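Local coordinates for protein scyllo-inosose 3-dehydrogenase (Thermotoga maritima, PDB 3IP1) that catalyses the NAD(+)-dependent oxidation of scyllo-inosose to 3-dehydro-scyllo-inosose, probably as a step in myo-inositol degradation, at residues R4-H9 and E374-Y379; G21-D24 and T30-G33; N151-N156 and V165-K170; A228-L233 and V241-P246; H261-T266 and E272-Y277. All blocks are in the same frame, centred on the assembly; numbering follows the deposited sequence.

Contact 1: R4-H9 and E374-Y379; sequences RAVRLH and EEIPEY
Arg4 and Glu374 join the N-terminal strand 3-12 to segment 374-379, which lies on helix 376-382. The guanidinium grips the carboxylate side-on, and two of its nitrogens, NE and NH2, go to the same oxygen. NH2 of Arg4 lies 3.1 Å from OE2 of Glu374, and NE of Arg4 is 3.3 Å from that OE2. The oxygen sits at the guanidinium edge, close to its plane, while the carboxylate is turned 36° against it. NE comes to OE2 from its syn side and NH2 from its anti side, both somewhat out of the carboxylate plane and on the same face. Glu374 starts out away from the strand and comes back because its chain bends at chi2 (-61°); a long, flexible acid suits such a place. The backbone N of Arg4 is satisfied separately, by Glu163.

Further along the strand, at Val6, the contact turns apolar. CG1 of Val6 meets CG2 of Ile376 at 3.8 Å and, more loosely, CG of Pro377 at 4.3 Å. A branched residue on each side offers methyls without polar atoms to satisfy, and Phe161 and Val42 also lie against Val6. The chemistry thus divides in two: a salt bridge at the more exposed border, where water can probably weaken it, and a small hydrophobic seam on the buried side, holding the first strand to a late helix.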
# COMPACT_ATOMS: atom_id res chain seq x y z
N ARG A 4 44.61 11.33 -15.67
CA ARG A 4 44.02 12.66 -15.73
C ARG A 4 42.52 12.57 -15.43
O ARG A 4 41.89 11.53 -15.65
CB ARG A 4 44.27 13.31 -17.09
CG ARG A 4 45.76 13.65 -17.37
CD ARG A 4 45.98 14.42 -18.68
NE ARG A 4 45.05 14.03 -19.74
CZ ARG A 4 45.07 12.86 -20.41
NH1 ARG A 4 45.97 11.93 -20.12
NH2 ARG A 4 44.17 12.63 -21.36
N ALA A 5 41.97 13.67 -14.93
CA ALA A 5 40.57 13.78 -14.52
C ALA A 5 40.13 15.23 -14.57
O ALA A 5 40.96 16.14 -14.42
CB ALA A 5 40.36 13.21 -13.12
N VAL A 6 38.83 15.44 -14.73
CA VAL A 6 38.21 16.77 -14.74
C VAL A 6 37.86 17.17 -13.29
O VAL A 6 36.96 16.57 -12.66
CB VAL A 6 36.96 16.75 -15.63
CG1 VAL A 6 36.23 18.06 -15.58
CG2 VAL A 6 37.33 16.36 -17.09
N ARG A 7 38.59 18.17 -12.76
CA ARG A 7 38.43 18.59 -11.37
C ARG A 7 37.95 20.04 -11.23
O ARG A 7 38.32 20.91 -12.04
CB ARG A 7 39.71 18.37 -10.57
CG ARG A 7 40.27 16.94 -10.67
CD ARG A 7 41.19 16.62 -9.49
NE ARG A 7 40.46 16.09 -8.35
CZ ARG A 7 40.77 16.31 -7.08
NH1 ARG A 7 40.05 15.77 -6.11
NH2 ARG A 7 41.80 17.08 -6.76
N LEU A 8 37.13 20.28 -10.22
CA LEU A 8 36.65 21.63 -9.91
C LEU A 8 37.36 22.17 -8.67
O LEU A 8 37.34 21.56 -7.62
CB LEU A 8 35.12 21.66 -9.70
CG LEU A 8 34.39 23.02 -9.60
CD1 LEU A 8 32.96 22.94 -10.12
CD2 LEU A 8 34.40 23.61 -8.18
N HIS A 9 37.96 23.35 -8.82
CA HIS A 9 38.55 24.06 -7.70
C HIS A 9 37.73 25.31 -7.44
O HIS A 9 37.23 25.92 -8.37
CB HIS A 9 40.01 24.43 -8.02
CG HIS A 9 40.91 23.24 -8.13
ND1 HIS A 9 41.75 22.84 -7.11
CD2 HIS A 9 41.07 22.33 -9.12
CE1 HIS A 9 42.39 21.74 -7.47
NE2 HIS A 9 41.99 21.41 -8.69
N GLU A 374 38.92 15.86 -22.48
CA GLU A 374 39.49 17.20 -22.66
C GLU A 374 38.45 18.27 -22.96
O GLU A 374 38.62 19.41 -22.54
CB GLU A 374 40.54 17.23 -23.78
CG GLU A 374 41.68 16.21 -23.65
CD GLU A 374 42.52 16.39 -22.39
OE1 GLU A 374 42.95 17.54 -22.10
OE2 GLU A 374 42.77 15.37 -21.69
N GLU A 375 37.40 17.91 -23.68
CA GLU A 375 36.39 18.88 -24.08
C GLU A 375 35.36 19.18 -23.00
O GLU A 375 34.55 20.10 -23.16
CB GLU A 375 35.69 18.40 -25.33
CG GLU A 375 36.59 18.25 -26.54
CD GLU A 375 35.85 17.63 -27.71
OE1 GLU A 375 35.12 18.35 -28.43
OE2 GLU A 375 35.98 16.40 -27.90
N ILE A 376 35.38 18.39 -21.91
CA ILE A 376 34.38 18.50 -20.83
C ILE A 376 34.34 19.89 -20.18
O ILE A 376 33.26 20.46 -20.06
CB ILE A 376 34.53 17.39 -19.74
CG1 ILE A 376 34.10 16.02 -20.29
CG2 ILE A 376 33.74 17.73 -18.47
CD1 ILE A 376 32.65 15.94 -20.83
N PRO A 377 35.50 20.43 -19.75
CA PRO A 377 35.39 21.75 -19.12
C PRO A 377 34.71 22.77 -20.06
O PRO A 377 33.87 23.55 -19.62
CB PRO A 377 36.85 22.13 -18.82
CG PRO A 377 37.54 20.80 -18.65
CD PRO A 377 36.87 19.88 -19.64
N GLU A 378 35.05 22.72 -21.34
CA GLU A 378 34.47 23.62 -22.34
C GLU A 378 32.95 23.47 -22.40
O GLU A 378 32.22 24.47 -22.46
CB GLU A 378 35.11 23.35 -23.72
CG GLU A 378 34.50 24.15 -24.87
CD GLU A 378 34.79 23.55 -26.26
OE1 GLU A 378 35.86 22.93 -26.48
OE2 GLU A 378 33.93 23.70 -27.15
N TYR A 379 32.47 22.23 -22.39
CA TYR A 379 31.04 21.97 -22.52
C TYR A 379 30.23 22.31 -21.27
O TYR A 379 29.08 22.73 -21.36
CB TYR A 379 30.77 20.55 -23.02
CG TYR A 379 30.93 20.47 -24.51
CD1 TYR A 379 29.86 20.81 -25.36
CD2 TYR A 379 32.15 20.14 -25.09
CE1 TYR A 379 30.00 20.79 -26.74
CE2 TYR A 379 32.31 20.12 -26.49
CZ TYR A 379 31.23 20.45 -27.30
OH TYR A 379 31.36 20.42 -28.67

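Contact 2: G21-D24 and T30-G33; sequences GPKD and TWLG
A type I beta turn, Gly21 to Asp24, meets an ST turn begun by Thr30, and the two are clasped by the carboxylate of Asp24 within the long loop between strands 3-12 and 37-38. The turn is closed by the backbone bond from Asp24 N to Gly21 O. Aspartate suits its last position because its two short-armed oxygens can serve both sides of the loop. OD1 accepts from the backbone N of Trp31 at 2.9 Å, the donor standing 41° out of the carboxylate plane. OD2 takes the backbone N of Gly21 at 2.8 Å, from the opposite face, and a weak bond from OG1 of Thr30 at 3.0 Å. This buried acid is held by two backbone N-H groups and, weakly, by a hydroxyl, which would probably favour its charged form.

Thr30 has OG1 anti to its backbone N (chi1 -176°), where the oxygen faces Asp24 and also receives the backbone N of Leu32, making the ST turn. Threonine fits because its hydroxyl can give and accept at once. Lys23 and Trp31 run side by side, the aliphatic part of the lysine lying along the indole while its NZ reaches the backbone O of Glu148, near the cysteine-bound structural metal site. CB of Lys23 comes 3.9 Å from NE1 of Trp31, and OD1 of Asp24 lies at the indole edge, 3.7 Å from CD1 of Trp31.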
# COMPACT_ATOMS: atom_id res chain seq x y z
N GLY A 21 27.86 24.80 9.12
CA GLY A 21 26.88 23.76 9.46
C GLY A 21 27.44 22.72 10.41
O GLY A 21 28.65 22.58 10.54
N PRO A 22 26.55 21.97 11.09
CA PRO A 22 27.01 20.94 12.04
C PRO A 22 27.86 19.83 11.39
O PRO A 22 28.70 19.25 12.05
CB PRO A 22 25.71 20.37 12.63
CG PRO A 22 24.64 20.73 11.65
CD PRO A 22 25.07 22.03 11.01
N LYS A 23 27.65 19.57 10.10
CA LYS A 23 28.42 18.54 9.38
C LYS A 23 29.44 19.13 8.41
O LYS A 23 30.10 18.40 7.67
CB LYS A 23 27.48 17.61 8.60
CG LYS A 23 26.71 16.64 9.46
CD LYS A 23 25.72 15.87 8.62
CE LYS A 23 25.57 14.44 9.13
NZ LYS A 23 24.15 13.98 9.03
N ASP A 24 29.56 20.46 8.40
CA ASP A 24 30.51 21.12 7.49
C ASP A 24 31.95 21.02 8.00
O ASP A 24 32.19 20.88 9.21
CB ASP A 24 30.12 22.59 7.31
CG ASP A 24 28.82 22.78 6.56
OD1 ASP A 24 28.23 21.79 6.08
OD2 ASP A 24 28.38 23.93 6.46
N THR A 30 30.92 21.73 2.64
CA THR A 30 29.69 22.33 3.14
C THR A 30 28.45 21.65 2.57
O THR A 30 28.47 21.14 1.45
CB THR A 30 29.62 23.87 2.88
OG1 THR A 30 28.42 24.39 3.48
CG2 THR A 30 29.60 24.19 1.41
N TRP A 31 27.36 21.68 3.36
CA TRP A 31 26.05 21.27 2.87
C TRP A 31 25.34 22.39 2.09
O TRP A 31 24.35 22.13 1.41
CB TRP A 31 25.18 20.73 4.02
CG TRP A 31 25.46 19.26 4.24
CD1 TRP A 31 26.50 18.71 4.95
CD2 TRP A 31 24.71 18.17 3.71
NE1 TRP A 31 26.43 17.32 4.89
CE2 TRP A 31 25.35 16.97 4.14
CE3 TRP A 31 23.55 18.08 2.91
CZ2 TRP A 31 24.86 15.70 3.79
CZ3 TRP A 31 23.06 16.80 2.57
CH2 TRP A 31 23.72 15.64 3.01
N LEU A 32 25.90 23.61 2.16
CA LEU A 32 25.35 24.78 1.46
C LEU A 32 26.28 25.43 0.42
O LEU A 32 26.77 26.57 0.58
CB LEU A 32 24.86 25.82 2.48
CG LEU A 32 23.62 25.46 3.30
CD1 LEU A 32 23.40 26.49 4.40
CD2 LEU A 32 22.36 25.32 2.38
N GLY A 33 26.50 24.71 -0.68
CA GLY A 33 27.45 25.13 -1.71
C GLY A 33 27.44 26.60 -2.07
O GLY A 33 28.46 27.29 -1.98

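Contact 3: N151-N156 and V165-K170; sequences NELGFN and VKVDAK
Leu153 points its side chain at the strand 164-168 and meets Val167 at about a right angle. Its CD1 does all the touching: it stands 4.1 Å from CG1 of Val167 and 4.4 Å from CG2 of Val165, and so spans two residues that point to the same side of the strand. With CG anti to the backbone N (chi1 -169°), the leucine extends from its loop far enough to bridge a gap of 8.7 Å between the CA atoms of Leu153 and Val167. The packing is loose and wholly apolar, which suits a long leucine on the loop and short beta-branched valines on a strand. Phe99 also rests on Leu153 and Val165, and strand 57-66 packs against both valines.

The loop that presents Leu153 is shaped by polar bonds of its own. OD1 of Asn156 accepts the backbone N of Glu152 at 2.8 Å, and ND2 of Asn156 binds OD1 of Asn151 at 2.9 Å on a lone pair in the carbonyl plane. Gly154 fits the positive phi that follows Leu153. The leucine side chain lies about 4 Å from that of His97 and about 10 Å from a bound cadmium: this is core packing of the GroES-like catalytic domain, next to a metal ligand.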
# COMPACT_ATOMS: atom_id res chain seq x y z
N ASN A 151 27.63 10.62 1.53
CA ASN A 151 28.57 11.31 0.65
C ASN A 151 28.03 11.24 -0.77
O ASN A 151 27.09 10.49 -1.05
CB ASN A 151 29.96 10.65 0.71
CG ASN A 151 30.64 10.88 2.03
OD1 ASN A 151 31.17 11.96 2.27
ND2 ASN A 151 30.60 9.89 2.93
N GLU A 152 28.64 12.00 -1.68
CA GLU A 152 28.12 12.10 -3.03
C GLU A 152 29.22 12.11 -4.07
O GLU A 152 30.11 12.98 -4.07
CB GLU A 152 27.19 13.31 -3.18
CG GLU A 152 25.76 13.01 -2.74
CD GLU A 152 24.82 14.17 -2.93
OE1 GLU A 152 24.14 14.23 -3.97
OE2 GLU A 152 24.78 15.03 -2.03
N LEU A 153 29.14 11.11 -4.94
CA LEU A 153 30.08 10.93 -6.02
C LEU A 153 30.03 12.13 -6.97
O LEU A 153 28.96 12.48 -7.46
CB LEU A 153 29.71 9.66 -6.79
CG LEU A 153 30.76 9.20 -7.79
CD1 LEU A 153 31.92 8.53 -7.05
CD2 LEU A 153 30.09 8.26 -8.77
N GLY A 154 31.18 12.73 -7.24
CA GLY A 154 31.25 13.91 -8.10
C GLY A 154 30.80 15.20 -7.44
O GLY A 154 30.59 16.20 -8.13
N PHE A 155 30.66 15.19 -6.12
CA PHE A 155 30.31 16.37 -5.32
C PHE A 155 31.30 16.61 -4.19
O PHE A 155 31.84 17.72 -4.03
CB PHE A 155 28.89 16.26 -4.77
CG PHE A 155 27.82 16.39 -5.84
CD1 PHE A 155 27.46 15.29 -6.62
CD2 PHE A 155 27.22 17.62 -6.10
CE1 PHE A 155 26.49 15.41 -7.64
CE2 PHE A 155 26.24 17.76 -7.09
CZ PHE A 155 25.88 16.64 -7.86
N ASN A 156 31.54 15.57 -3.40
CA ASN A 156 32.61 15.60 -2.40
C ASN A 156 33.46 14.32 -2.39
O ASN A 156 34.36 14.20 -1.59
CB ASN A 156 32.03 15.90 -1.02
CG ASN A 156 31.27 14.72 -0.43
OD1 ASN A 156 30.39 14.14 -1.07
ND2 ASN A 156 31.60 14.38 0.81
N VAL A 165 37.75 5.36 -11.87
CA VAL A 165 37.05 5.79 -10.65
C VAL A 165 36.99 4.64 -9.66
O VAL A 165 36.78 3.49 -10.02
CB VAL A 165 35.62 6.35 -10.95
CG1 VAL A 165 34.65 5.25 -11.37
CG2 VAL A 165 35.08 7.11 -9.73
N LYS A 166 37.18 4.96 -8.39
CA LYS A 166 37.08 3.95 -7.37
C LYS A 166 35.73 4.13 -6.64
O LYS A 166 35.38 5.23 -6.26
CB LYS A 166 38.29 4.06 -6.45
CG LYS A 166 38.41 3.03 -5.37
CD LYS A 166 37.72 3.51 -4.10
CE LYS A 166 38.53 4.56 -3.35
NZ LYS A 166 39.55 3.90 -2.51
N VAL A 167 34.98 3.03 -6.47
CA VAL A 167 33.76 3.04 -5.67
C VAL A 167 33.64 1.74 -4.88
O VAL A 167 34.20 0.71 -5.27
CB VAL A 167 32.46 3.20 -6.53
CG1 VAL A 167 32.46 4.47 -7.31
CG2 VAL A 167 32.29 2.02 -7.49
N ASP A 168 32.87 1.77 -3.79
CA ASP A 168 32.49 0.53 -3.13
C ASP A 168 31.60 -0.35 -4.00
O ASP A 168 30.72 0.15 -4.70
CB ASP A 168 31.77 0.80 -1.81
CG ASP A 168 31.72 -0.43 -0.93
OD1 ASP A 168 30.98 -1.39 -1.25
OD2 ASP A 168 32.46 -0.45 0.07
N ALA A 169 31.82 -1.66 -3.94
CA ALA A 169 31.08 -2.62 -4.74
C ALA A 169 29.58 -2.51 -4.55
O ALA A 169 28.81 -2.75 -5.47
CB ALA A 169 31.55 -4.06 -4.44
N LYS A 170 29.19 -2.12 -3.34
CA LYS A 170 27.79 -2.04 -2.98
C LYS A 170 27.03 -0.93 -3.71
O LYS A 170 25.79 -0.92 -3.69
CB LYS A 170 27.62 -1.92 -1.46
CG LYS A 170 27.74 -0.49 -0.92
CD LYS A 170 27.93 -0.49 0.60
CE LYS A 170 27.82 0.92 1.14
NZ LYS A 170 28.00 0.93 2.61

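Contact 4: A228-L233 and V241-P246; sequences AAVAIL and VILSEP
Val241, Val230 and Leu243 bury the bulk of this interface, where a helix packs on the sheet of a Rossmann fold. Helix 224-235 and strand 240-244 are the second and third elements of a beta-alpha-beta unit that starts at strand 216-220, a right-handed crossover in this fold. The short helix and strand segments run nearly antiparallel, at 174°, with their axes 9.2 Å apart, a spacing that one layer of aliphatic side chains can fill.

Val241 points toward the helix. Its CG1, anti to the backbone N (chi1 177°), meets CG1 of Val230 at 3.9 Å. The other methyl, CG2 of Val241, lies 4.3 Å from the backbone C of Leu233. One valine thus uses one branch for a side chain and the other for the helix backbone. Val230 answers by splitting its methyls along the strand: CG1 goes to Val241, and CG2 turns to Leu243, whose longer chain crosses it at about a right angle. Beta-branched Val241 suits a strand, and Val230, short and apolar, lets the helix lie close to the sheet; leucine, two positions further along the strand, reaches the same side. Ile219 of the neighbouring strand 216-220 packs on Val230 and Leu243, extending the layer.

Just past the strand lies Glu245, a probable NAD(+) ligand by analogy with relatives, with OE2 bonded to the backbone N of Gly222 in the glycine-rich turn. The closest approach across the interface is Val230 CG2 to Leu243 CD1, at 3.6 Å.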
# COMPACT_ATOMS: atom_id res chain seq x y z
N ALA A 228 12.96 10.87 -19.09
CA ALA A 228 12.98 9.51 -18.56
C ALA A 228 11.60 9.14 -18.05
O ALA A 228 11.11 8.04 -18.35
CB ALA A 228 14.01 9.38 -17.44
N ALA A 229 10.95 10.07 -17.35
CA ALA A 229 9.59 9.82 -16.86
C ALA A 229 8.61 9.51 -18.00
O ALA A 229 7.75 8.65 -17.84
CB ALA A 229 9.09 10.97 -15.99
N VAL A 230 8.75 10.17 -19.15
CA VAL A 230 7.88 9.90 -20.31
C VAL A 230 8.02 8.45 -20.71
O VAL A 230 7.01 7.74 -20.84
CB VAL A 230 8.20 10.80 -21.53
CG1 VAL A 230 7.49 10.29 -22.79
CG2 VAL A 230 7.78 12.22 -21.25
N ALA A 231 9.27 8.04 -20.91
CA ALA A 231 9.61 6.67 -21.27
C ALA A 231 9.10 5.67 -20.23
O ALA A 231 8.46 4.68 -20.58
CB ALA A 231 11.13 6.54 -21.44
N ILE A 232 9.39 5.94 -18.95
CA ILE A 232 9.04 4.99 -17.89
C ILE A 232 7.53 4.79 -17.81
O ILE A 232 7.04 3.65 -17.71
CB ILE A 232 9.57 5.44 -16.51
CG1 ILE A 232 11.11 5.29 -16.45
CG2 ILE A 232 8.91 4.62 -15.41
CD1 ILE A 232 11.77 6.26 -15.40
N LEU A 233 6.80 5.90 -17.84
CA LEU A 233 5.36 5.89 -17.65
C LEU A 233 4.61 5.36 -18.86
O LEU A 233 3.56 4.75 -18.70
CB LEU A 233 4.88 7.28 -17.23
CG LEU A 233 5.32 7.59 -15.79
CD1 LEU A 233 5.10 9.09 -15.41
CD2 LEU A 233 4.60 6.64 -14.79
N VAL A 241 0.31 9.92 -22.24
CA VAL A 241 1.45 10.62 -21.64
C VAL A 241 1.54 12.00 -22.31
O VAL A 241 1.73 12.12 -23.52
CB VAL A 241 2.78 9.84 -21.80
CG1 VAL A 241 3.95 10.62 -21.23
CG2 VAL A 241 2.69 8.45 -21.16
N ILE A 242 1.38 13.03 -21.48
CA ILE A 242 1.39 14.43 -21.90
C ILE A 242 2.56 15.15 -21.23
O ILE A 242 2.69 15.15 -19.99
CB ILE A 242 0.07 15.12 -21.52
CG1 ILE A 242 -1.10 14.38 -22.19
CG2 ILE A 242 0.09 16.60 -21.92
CD1 ILE A 242 -2.43 14.68 -21.53
N LEU A 243 3.41 15.74 -22.07
CA LEU A 243 4.56 16.52 -21.59
C LEU A 243 4.45 18.00 -21.95
O LEU A 243 4.13 18.36 -23.09
CB LEU A 243 5.89 15.90 -22.06
CG LEU A 243 7.12 16.68 -21.56
CD1 LEU A 243 8.14 15.79 -20.84
CD2 LEU A 243 7.76 17.40 -22.72
N SER A 244 4.68 18.86 -20.96
CA SER A 244 4.68 20.30 -21.17
C SER A 244 6.11 20.84 -21.08
O SER A 244 6.77 20.68 -20.04
CB SER A 244 3.78 21.00 -20.15
OG SER A 244 3.74 22.40 -20.39
N GLU A 245 6.59 21.44 -22.17
CA GLU A 245 7.98 21.92 -22.29
C GLU A 245 8.08 22.97 -23.41
O GLU A 245 7.64 22.70 -24.54
CB GLU A 245 8.92 20.74 -22.58
CG GLU A 245 10.37 21.10 -22.88
CD GLU A 245 11.00 22.00 -21.81
OE1 GLU A 245 11.55 23.06 -22.18
OE2 GLU A 245 10.93 21.66 -20.61
N PRO A 246 8.64 24.16 -23.10
CA PRO A 246 8.79 25.23 -24.11
C PRO A 246 9.84 24.95 -25.17
O PRO A 246 9.70 25.43 -26.29
CB PRO A 246 9.21 26.45 -23.28
CG PRO A 246 8.88 26.12 -21.87
CD PRO A 246 8.96 24.64 -21.74

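Contact 5: H261-T266 and E272-Y277; sequences HVIDPT and EAVLDY
Strand 261-263 and helix 272-277 run nearly antiparallel, at 168°, with the axes of these short segments 9.8 Å apart. CA atoms approach at both ends: 7.7 Å for His261 and Tyr277, 7.5 Å for Ile263 and Ala273.

At one end His261 and Tyr277 lay their rings face against face in an offset stack. The planes are only 3° from parallel and the centroids 4.0 Å apart. The histidine is shifted so that its CG sits over the middle of the phenol ring, and its CB also lies over that face in a CH-pi contact. The tyrosine in turn puts CD1 over the centre of the imidazole, 3.7 Å from ND1 of His261. In both side chains CG lies anti to the carbonyl carbon, which brings each ring into the gap between strand and helix. Flat aromatic residues suit this edge because they pack closely yet keep polar atoms at their rims.

Ile263, two residues on, fills the deeper part. Its CD1 touches CB of Ala273 at 3.8 Å and CG2 of Val274 at 3.7 Å, crossing the valine at about a right angle, and its CG1 lies near the plane of the Tyr277 ring, at the edge by CE2. Alanine suits the point of close approach, being small enough to let the isoleucine in. Ile242 of strand 240-244 backs both Ile263 and Tyr277.

With only apolar and ring contacts between the segments, shape complementarity probably sets how the helix sits on the outermost strand of the nucleotide-binding sheet.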
# COMPACT_ATOMS: atom_id res chain seq x y z
N HIS A 261 1.09 13.29 -26.37
CA HIS A 261 0.85 14.70 -26.63
C HIS A 261 1.94 15.54 -26.00
O HIS A 261 2.42 15.24 -24.89
CB HIS A 261 -0.51 15.15 -26.09
CG HIS A 261 -1.65 14.30 -26.55
ND1 HIS A 261 -2.10 14.31 -27.85
CD2 HIS A 261 -2.43 13.41 -25.88
CE1 HIS A 261 -3.11 13.46 -27.97
NE2 HIS A 261 -3.33 12.90 -26.79
N VAL A 262 2.34 16.59 -26.72
CA VAL A 262 3.26 17.56 -26.17
C VAL A 262 2.64 18.96 -26.21
O VAL A 262 1.91 19.28 -27.13
CB VAL A 262 4.65 17.52 -26.87
CG1 VAL A 262 5.35 16.20 -26.56
CG2 VAL A 262 4.52 17.74 -28.39
N ILE A 263 2.93 19.75 -25.18
CA ILE A 263 2.40 21.08 -25.01
C ILE A 263 3.56 22.09 -24.88
O ILE A 263 4.46 21.94 -24.03
CB ILE A 263 1.51 21.17 -23.73
CG1 ILE A 263 0.29 20.25 -23.83
CG2 ILE A 263 1.06 22.62 -23.47
CD1 ILE A 263 -0.48 20.08 -22.50
N ASP A 264 3.54 23.11 -25.72
CA ASP A 264 4.38 24.29 -25.52
C ASP A 264 3.57 25.27 -24.67
O ASP A 264 2.72 25.95 -25.20
CB ASP A 264 4.74 24.88 -26.89
CG ASP A 264 5.60 26.14 -26.80
OD1 ASP A 264 5.90 26.63 -25.69
OD2 ASP A 264 5.96 26.65 -27.87
N PRO A 265 3.83 25.34 -23.35
CA PRO A 265 3.03 26.18 -22.45
C PRO A 265 3.07 27.67 -22.77
O PRO A 265 2.16 28.41 -22.35
CB PRO A 265 3.68 25.93 -21.07
CG PRO A 265 5.08 25.51 -21.36
CD PRO A 265 5.00 24.74 -22.67
N THR A 266 4.11 28.11 -23.49
CA THR A 266 4.27 29.53 -23.82
C THR A 266 3.39 29.97 -25.00
O THR A 266 3.15 31.16 -25.18
CB THR A 266 5.75 29.91 -24.12
OG1 THR A 266 6.14 29.38 -25.41
CG2 THR A 266 6.70 29.40 -23.01
N GLU A 272 -6.38 23.86 -20.60
CA GLU A 272 -7.39 23.40 -21.57
C GLU A 272 -6.88 22.25 -22.42
O GLU A 272 -7.65 21.34 -22.78
CB GLU A 272 -7.85 24.54 -22.50
CG GLU A 272 -8.33 25.80 -21.80
CD GLU A 272 -9.56 25.58 -20.93
OE1 GLU A 272 -10.38 24.69 -21.23
OE2 GLU A 272 -9.71 26.33 -19.95
N ALA A 273 -5.59 22.30 -22.75
CA ALA A 273 -4.98 21.27 -23.59
C ALA A 273 -4.95 19.94 -22.84
O ALA A 273 -5.33 18.91 -23.40
CB ALA A 273 -3.56 21.68 -24.03
N VAL A 274 -4.52 19.98 -21.58
CA VAL A 274 -4.53 18.77 -20.74
C VAL A 274 -5.95 18.21 -20.60
O VAL A 274 -6.17 17.01 -20.78
CB VAL A 274 -3.89 19.00 -19.34
CG1 VAL A 274 -4.24 17.85 -18.36
CG2 VAL A 274 -2.37 19.17 -19.46
N LEU A 275 -6.92 19.09 -20.29
CA LEU A 275 -8.31 18.67 -20.16
C LEU A 275 -8.90 18.12 -21.45
O LEU A 275 -9.71 17.18 -21.42
CB LEU A 275 -9.19 19.77 -19.55
CG LEU A 275 -8.90 20.03 -18.07
CD1 LEU A 275 -9.56 21.32 -17.58
CD2 LEU A 275 -9.30 18.83 -17.18
N ASP A 276 -8.49 18.70 -22.58
CA ASP A 276 -8.99 18.26 -23.87
C ASP A 276 -8.44 16.87 -24.17
O ASP A 276 -9.19 15.93 -24.43
CB ASP A 276 -8.60 19.26 -24.96
CG ASP A 276 -8.72 18.68 -26.36
OD1 ASP A 276 -9.68 17.91 -26.61
OD2 ASP A 276 -7.87 19.00 -27.22
N TYR A 277 -7.12 16.74 -24.11
CA TYR A 277 -6.45 15.49 -24.41
C TYR A 277 -6.89 14.32 -23.53
O TYR A 277 -6.93 13.18 -23.99
CB TYR A 277 -4.93 15.68 -24.28
CG TYR A 277 -4.34 16.58 -25.34
CD1 TYR A 277 -4.79 16.52 -26.67
CD2 TYR A 277 -3.31 17.46 -25.02
CE1 TYR A 277 -4.23 17.35 -27.65
CE2 TYR A 277 -2.74 18.29 -25.99
CZ TYR A 277 -3.21 18.23 -27.29
OH TYR A 277 -2.65 19.05 -28.24

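In the fold
Contact 2, contact 3, contact 4 and contact 5 follow one another along the chain, all within the span that contact 1 closes between the first strand and a late helix. Contacts 1, 2 and 3 gather on the catalytic, metal-binding side, their centres 18 to 25 Å apart. Contacts 4 and 5 lie in the Rossmann domain, with centres 12 Å apart; they touch through adjacent parallel strands 240-244 and 261-263, where Leu243 O meets Ile263 N. The centres of contacts 3 and 4 are 30 Å apart, on opposite sides of the chain's centre. The chain thus returns to its catalytic domain after building the NAD(+)-binding one, the usual two-domain plan of zinc-containing alcohol dehydrogenases.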